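Local coordinates for autoinducer 2-binding protein LsrB (Clostridium saccharobutylicum DSM 13864, PDB 6DSP), which binds the quorum-sensing signal autoinducer-2 in its cyclic tetrahydroxytetrahydrofuran form, as a receptor of the bacterial solute-binding protein family, at residues T23-E37 with K53-Q67. Numbering follows the deposited sequence.
Sequences TVTFIPKLTGNAFFE and KVDYEGDANASAASQ. With PAV ((2R,4S)-2-methyl-2,3,3,4-tetrahydroxytetrahydrofuran), chain C.
The beta-alpha-beta unit that opens this periplasmic binding protein fold shows how a parallel strand pair supports a binding loop: the loop after strand 23-27 carries ligand-binding residues, while the loop after strand 53-56 packs against it. Val24 pairs with Val54 and Phe26 with Tyr56. Val24 N donates to Lys53 O at 2.9 Å, and Val24 O, Phe26 N and Phe26 O continue the pattern with Asp55 N, Asp55 O and Glu57 N. Past the strands the loops stay joined, Thr31 N giving a 2.9 Å bond to Asp59 O.

Tyr56 is the bridge between strand and helix. With CG anti to the backbone N (chi1 -179°), its ring meets Phe26 obliquely, Tyr56 CD1 3.9 Å from Phe26 CD2, and crosses Pro28 at about a right angle, Pro28 CG 3.6 Å from Tyr56 CE1. Its hydroxyl donates to Glu37 OE2 at 2.8 Å. That oxygen is gripped twice: Tyr56 OH comes from above the carboxylate plane, while Gly32 N, 2.9 Å from Glu37 OE2, arrives at the opposite face. One bond fastens Glu37 to the end of strand 53-56, the other closes the turn before helix 34-50 onto Glu37. From the other helix, Gln67 NE2 reaches Pro28 O at 3.0 Å and also donates to Ser85 O, and waters link Pro28 O to Asp59 N and Lys29 O to Asn61 O.

Lys29 NZ bonds PAV O4 at 2.8 Å, with Asp167 as a salt-bridge partner; PAV C1 lies over one face of the Phe35 ring, toward its rim. Strand 53-56 forms one edge of the sheet, strand 81-84 flanks strand 23-27 across from it, and helices 34-50 and 273-288 cover the Phe26 side.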
loop_
_atom_site.group_PDB
_atom_site.type_symbol
_atom_site.label_atom_id
_atom_site.label_comp_id
_atom_site.label_asym_id
_atom_site.label_seq_id
_atom_site.Cartn_x
_atom_site.Cartn_y
_atom_site.Cartn_z
ATOM N N THR A 23 -7.249 -23.499 4.733
ATOM C CA THR A 23 -6.221 -22.868 3.921
ATOM C C THR A 23 -6.733 -21.514 3.456
ATOM O O THR A 23 -7.844 -21.405 2.916
ATOM C CB THR A 23 -5.850 -23.729 2.704
ATOM O OG1 THR A 23 -5.256 -24.966 3.134
ATOM C CG2 THR A 23 -4.867 -22.984 1.806
ATOM N N VAL A 24 -5.908 -20.490 3.677
ATOM C CA VAL A 24 -6.123 -19.151 3.129
ATOM C C VAL A 24 -5.121 -18.927 2.008
ATOM O O VAL A 24 -3.913 -19.091 2.214
ATOM C CB VAL A 24 -5.936 -18.072 4.212
ATOM C CG1 VAL A 24 -6.154 -16.689 3.604
ATOM C CG2 VAL A 24 -6.870 -18.318 5.396
ATOM N N THR A 25 -5.611 -18.538 0.826
ATOM C CA THR A 25 -4.738 -18.164 -0.288
ATOM C C THR A 25 -4.467 -16.664 -0.176
ATOM O O THR A 25 -5.408 -15.852 -0.176
ATOM C CB THR A 25 -5.374 -18.501 -1.637
ATOM O OG1 THR A 25 -5.719 -19.895 -1.669
ATOM C CG2 THR A 25 -4.427 -18.177 -2.775
ATOM N N PHE A 26 -3.204 -16.313 0.007
ATOM C CA PHE A 26 -2.788 -14.935 0.246
ATOM C C PHE A 26 -2.210 -14.416 -1.062
ATOM O O PHE A 26 -1.178 -14.924 -1.535
ATOM C CB PHE A 26 -1.757 -14.922 1.381
ATOM C CG PHE A 26 -1.280 -13.545 1.803
ATOM C CD1 PHE A 26 -2.187 -12.532 2.091
ATOM C CD2 PHE A 26 0.065 -13.290 2.009
ATOM C CE1 PHE A 26 -1.736 -11.296 2.588
ATOM C CE2 PHE A 26 0.503 -12.055 2.476
ATOM C CZ PHE A 26 -0.399 -11.050 2.738
ATOM N N ILE A 27 -2.866 -13.422 -1.642
ATOM C CA ILE A 27 -2.550 -12.963 -2.993
ATOM C C ILE A 27 -2.023 -11.530 -2.932
ATOM O O ILE A 27 -2.742 -10.621 -2.488
ATOM C CB ILE A 27 -3.762 -13.043 -3.937
ATOM C CG1 ILE A 27 -4.340 -14.469 -3.944
ATOM C CG2 ILE A 27 -3.351 -12.570 -5.346
ATOM C CD1 ILE A 27 -5.617 -14.626 -4.755
ATOM N N PRO A 28 -0.787 -11.286 -3.378
ATOM C CA PRO A 28 -0.220 -9.946 -3.398
ATOM C C PRO A 28 -0.530 -9.268 -4.730
ATOM O O PRO A 28 -1.015 -9.896 -5.671
ATOM C CB PRO A 28 1.281 -10.244 -3.332
ATOM C CG PRO A 28 1.425 -11.501 -4.189
ATOM C CD PRO A 28 0.199 -12.307 -3.832
ATOM N N LYS A 29 -0.236 -7.963 -4.801
ATOM C CA LYS A 29 -0.332 -7.305 -6.105
ATOM C C LYS A 29 0.656 -7.900 -7.099
ATOM O O LYS A 29 0.357 -7.968 -8.302
ATOM C CB LYS A 29 -0.087 -5.799 -5.977
ATOM C CG LYS A 29 -1.185 -5.036 -5.324
ATOM C CD LYS A 29 -0.870 -3.522 -5.337
ATOM C CE LYS A 29 -1.904 -2.678 -4.629
ATOM N NZ LYS A 29 -1.409 -1.266 -4.569
ATOM N N LEU A 30 1.830 -8.307 -6.627
ATOM C CA LEU A 30 2.805 -9.073 -7.385
ATOM C C LEU A 30 3.765 -9.697 -6.390
ATOM O O LEU A 30 3.925 -9.194 -5.265
ATOM C CB LEU A 30 3.584 -8.191 -8.377
ATOM C CG LEU A 30 4.623 -7.186 -7.854
ATOM C CD1 LEU A 30 5.374 -6.554 -9.024
ATOM C CD2 LEU A 30 3.966 -6.092 -7.004
ATOM N N THR A 31 4.368 -10.817 -6.784
ATOM C CA THR A 31 5.427 -11.404 -5.971
ATOM C C THR A 31 6.768 -10.739 -6.289
ATOM O O THR A 31 6.904 -10.012 -7.272
ATOM C CB THR A 31 5.549 -12.896 -6.248
ATOM O OG1 THR A 31 5.786 -13.087 -7.636
ATOM C CG2 THR A 31 4.252 -13.621 -5.849
ATOM N N GLY A 32 7.763 -10.956 -5.431
ATOM C CA GLY A 32 9.099 -10.461 -5.744
ATOM C C GLY A 32 9.309 -8.966 -5.591
ATOM O O GLY A 32 10.270 -8.425 -6.137
ATOM N N ASN A 33 8.381 -8.273 -4.984
ATOM C CA ASN A 33 8.549 -6.929 -4.466
ATOM C C ASN A 33 8.633 -7.033 -2.950
ATOM O O ASN A 33 7.887 -7.803 -2.335
ATOM C CB ASN A 33 7.310 -6.129 -4.866
ATOM C CG ASN A 33 7.306 -4.706 -4.333
ATOM O OD1 ASN A 33 6.935 -4.446 -3.184
ATOM N ND2 ASN A 33 7.650 -3.763 -5.199
ATOM N N ALA A 34 9.540 -6.264 -2.361
ATOM C CA ALA A 34 9.871 -6.440 -0.956
ATOM C C ALA A 34 8.663 -6.260 -0.034
ATOM O O ALA A 34 8.557 -6.940 0.987
ATOM C CB ALA A 34 10.990 -5.481 -0.565
ATOM N N PHE A 35 7.751 -5.335 -0.355
ATOM C CA PHE A 35 6.575 -5.120 0.488
ATOM C C PHE A 35 5.788 -6.414 0.626
ATOM O O PHE A 35 5.362 -6.795 1.736
ATOM C CB PHE A 35 5.693 -4.045 -0.144
ATOM C CG PHE A 35 4.422 -3.777 0.609
ATOM C CD1 PHE A 35 4.379 -2.917 1.713
ATOM C CD2 PHE A 35 3.266 -4.445 0.245
ATOM C CE1 PHE A 35 3.191 -2.684 2.405
ATOM C CE2 PHE A 35 2.065 -4.224 0.922
ATOM C CZ PHE A 35 2.040 -3.354 2.019
ATOM N N PHE A 36 5.566 -7.093 -0.497
ATOM C CA PHE A 36 4.729 -8.285 -0.516
ATOM C C PHE A 36 5.461 -9.485 0.038
ATOM O O PHE A 36 4.861 -10.312 0.737
ATOM C CB PHE A 36 4.199 -8.497 -1.934
ATOM C CG PHE A 36 3.264 -7.395 -2.319
ATOM C CD1 PHE A 36 1.986 -7.350 -1.763
ATOM C CD2 PHE A 36 3.647 -6.347 -3.133
ATOM C CE1 PHE A 36 1.123 -6.293 -2.010
ATOM C CE2 PHE A 36 2.751 -5.285 -3.383
ATOM C CZ PHE A 36 1.483 -5.292 -2.828
ATOM N N GLU A 37 6.764 -9.578 -0.216
ATOM C CA GLU A 37 7.528 -10.668 0.373
ATOM C C GLU A 37 7.572 -10.545 1.882
ATOM O O GLU A 37 7.436 -11.542 2.596
ATOM C CB GLU A 37 8.924 -10.701 -0.237
ATOM C CG GLU A 37 8.887 -11.034 -1.737
ATOM C CD GLU A 37 8.225 -12.395 -2.055
ATOM O OE1 GLU A 37 8.502 -13.414 -1.353
ATOM O OE2 GLU A 37 7.407 -12.444 -3.023
ATOM N N LYS A 53 -3.007 -22.916 7.365
ATOM C CA LYS A 53 -2.090 -22.756 6.251
ATOM C C LYS A 53 -2.386 -21.477 5.478
ATOM O O LYS A 53 -3.541 -21.172 5.165
ATOM C CB LYS A 53 -2.232 -23.929 5.282
ATOM C CG LYS A 53 -1.252 -23.883 4.143
ATOM C CD LYS A 53 0.163 -23.944 4.687
ATOM C CE LYS A 53 1.219 -23.712 3.608
ATOM N NZ LYS A 53 2.570 -23.962 4.178
ATOM N N VAL A 54 -1.328 -20.757 5.125
ATOM C CA VAL A 54 -1.406 -19.646 4.190
ATOM C C VAL A 54 -0.631 -20.039 2.946
ATOM O O VAL A 54 0.580 -20.282 3.013
ATOM C CB VAL A 54 -0.834 -18.364 4.803
ATOM C CG1 VAL A 54 -0.743 -17.269 3.719
ATOM C CG2 VAL A 54 -1.719 -17.914 5.956
ATOM N N ASP A 55 -1.335 -20.138 1.821
ATOM C CA ASP A 55 -0.740 -20.437 0.529
ATOM C C ASP A 55 -0.512 -19.122 -0.217
ATOM O O ASP A 55 -1.458 -18.519 -0.720
ATOM C CB ASP A 55 -1.649 -21.387 -0.251
ATOM C CG ASP A 55 -1.102 -21.740 -1.633
ATOM O OD1 ASP A 55 0.067 -21.436 -1.931
ATOM O OD2 ASP A 55 -1.859 -22.340 -2.411
ATOM N N TYR A 56 0.746 -18.692 -0.283
ATOM C CA TYR A 56 1.093 -17.448 -0.964
ATOM C C TYR A 56 1.129 -17.696 -2.469
ATOM O O TYR A 56 1.920 -18.522 -2.953
ATOM C CB TYR A 56 2.464 -17.006 -0.459
ATOM C CG TYR A 56 3.021 -15.725 -1.018
ATOM C CD1 TYR A 56 2.290 -14.536 -0.966
ATOM C CD2 TYR A 56 4.321 -15.668 -1.518
ATOM C CE1 TYR A 56 2.842 -13.337 -1.415
ATOM C CE2 TYR A 56 4.882 -14.509 -1.952
ATOM C CZ TYR A 56 4.144 -13.330 -1.908
ATOM O OH TYR A 56 4.689 -12.147 -2.371
ATOM N N GLU A 57 0.286 -16.993 -3.220
ATOM C CA GLU A 57 0.169 -17.220 -4.655
ATOM C C GLU A 57 0.018 -15.882 -5.363
ATOM O O GLU A 57 -0.887 -15.115 -5.026
ATOM C CB GLU A 57 -1.046 -18.100 -4.966
ATOM C CG GLU A 57 -0.926 -19.517 -4.392
ATOM C CD GLU A 57 0.216 -20.342 -4.990
ATOM O OE1 GLU A 57 0.674 -20.024 -6.097
ATOM O OE2 GLU A 57 0.674 -21.292 -4.328
ATOM N N GLY A 58 0.832 -15.650 -6.378
ATOM C CA GLY A 58 0.732 -14.437 -7.158
ATOM C C GLY A 58 1.437 -14.583 -8.468
ATOM O O GLY A 58 1.563 -15.677 -9.027
ATOM N N ASP A 59 1.869 -13.460 -9.002
ATOM C CA ASP A 59 2.535 -13.400 -10.295
ATOM C C ASP A 59 3.620 -12.335 -10.228
ATOM O O ASP A 59 3.500 -11.380 -9.464
ATOM C CB ASP A 59 1.512 -13.007 -11.392
ATOM C CG ASP A 59 2.061 -13.164 -12.795
ATOM O OD1 ASP A 59 2.025 -14.285 -13.313
ATOM O OD2 ASP A 59 2.516 -12.160 -13.399
ATOM N N ALA A 60 4.653 -12.457 -11.063
ATOM C CA ALA A 60 5.727 -11.474 -11.084
ATOM C C ALA A 60 5.292 -10.106 -11.611
ATOM O O ALA A 60 6.002 -9.118 -11.378
ATOM C CB ALA A 60 6.885 -11.998 -11.922
ATOM N N ASN A 61 4.180 -10.034 -12.338
ATOM C CA ASN A 61 3.679 -8.797 -12.907
ATOM C C ASN A 61 2.434 -8.380 -12.156
ATOM O O ASN A 61 1.596 -9.226 -11.824
ATOM C CB ASN A 61 3.239 -9.039 -14.354
ATOM C CG ASN A 61 4.343 -9.494 -15.182
ATOM O OD1 ASN A 61 5.188 -8.697 -15.576
ATOM N ND2 ASN A 61 4.383 -10.772 -15.447
ATOM N N ALA A 62 2.298 -7.077 -11.950
ATOM C CA ALA A 62 1.091 -6.528 -11.346
ATOM C C ALA A 62 0.061 -6.425 -12.460
ATOM O O ALA A 62 0.103 -5.499 -13.270
ATOM C CB ALA A 62 1.395 -5.166 -10.720
ATOM N N SER A 63 -0.891 -7.355 -12.481
ATOM C CA SER A 63 -1.817 -7.470 -13.612
ATOM C C SER A 63 -3.160 -7.995 -13.124
ATOM O O SER A 63 -3.201 -9.070 -12.521
ATOM C CB SER A 63 -1.205 -8.473 -14.593
ATOM O OG SER A 63 -2.187 -8.970 -15.478
ATOM N N ALA A 64 -4.259 -7.279 -13.407
ATOM C CA ALA A 64 -5.569 -7.777 -12.978
ATOM C C ALA A 64 -5.878 -9.133 -13.608
ATOM O O ALA A 64 -6.380 -10.042 -12.929
ATOM C CB ALA A 64 -6.664 -6.779 -13.365
ATOM N N ALA A 65 -5.558 -9.298 -14.900
ATOM C CA ALA A 65 -5.789 -10.588 -15.553
ATOM C C ALA A 65 -5.008 -11.700 -14.843
ATOM O O ALA A 65 -5.519 -12.817 -14.660
ATOM C CB ALA A 65 -5.408 -10.503 -17.031
ATOM N N SER A 66 -3.776 -11.424 -14.435
ATOM C CA SER A 66 -3.037 -12.427 -13.694
ATOM C C SER A 66 -3.711 -12.731 -12.375
ATOM O O SER A 66 -3.795 -13.899 -11.969
ATOM C CB SER A 66 -1.637 -11.977 -13.425
ATOM O OG SER A 66 -0.997 -12.966 -12.670
ATOM N N GLN A 67 -4.188 -11.695 -11.667
ATOM C CA GLN A 67 -4.829 -11.955 -10.374
ATOM C C GLN A 67 -6.102 -12.777 -10.545
ATOM O O GLN A 67 -6.367 -13.676 -9.728
ATOM C CB GLN A 67 -5.121 -10.666 -9.603
ATOM C CG GLN A 67 -3.852 -9.939 -9.191
ATOM C CD GLN A 67 -4.155 -8.857 -8.173
ATOM O OE1 GLN A 67 -5.075 -8.041 -8.372
ATOM N NE2 GLN A 67 -3.431 -8.848 -7.078
HETATM O O2 PAV C . 2.524 1.889 -1.261
HETATM C C2 PAV C . 2.461 0.447 -1.234
HETATM C C1 PAV C . 3.410 -0.170 -0.182
HETATM O O5 PAV C . 3.113 0.033 -2.559
HETATM C C5 PAV C . 2.623 -1.198 -2.873
HETATM C C4 PAV C . 1.475 -1.510 -1.895
HETATM O O4 PAV C . 0.358 -2.052 -2.593
HETATM C C3 PAV C . 1.227 -0.137 -1.262
HETATM O O3 PAV C . 0.725 -0.280 0.038
HETATM O O13 PAV C . 0.355 0.620 -2.070
HETATM O O HOH W 1 -4.393 -21.789 -2.995
HETATM O O HOH W 2 0.114 -11.437 -7.827
HETATM O O HOH W 3 -0.576 -9.596 -10.230
HETATM O O HOH W 4 8.039 -9.156 -9.529
HETATM O O HOH W 5 5.022 -15.615 -8.575
#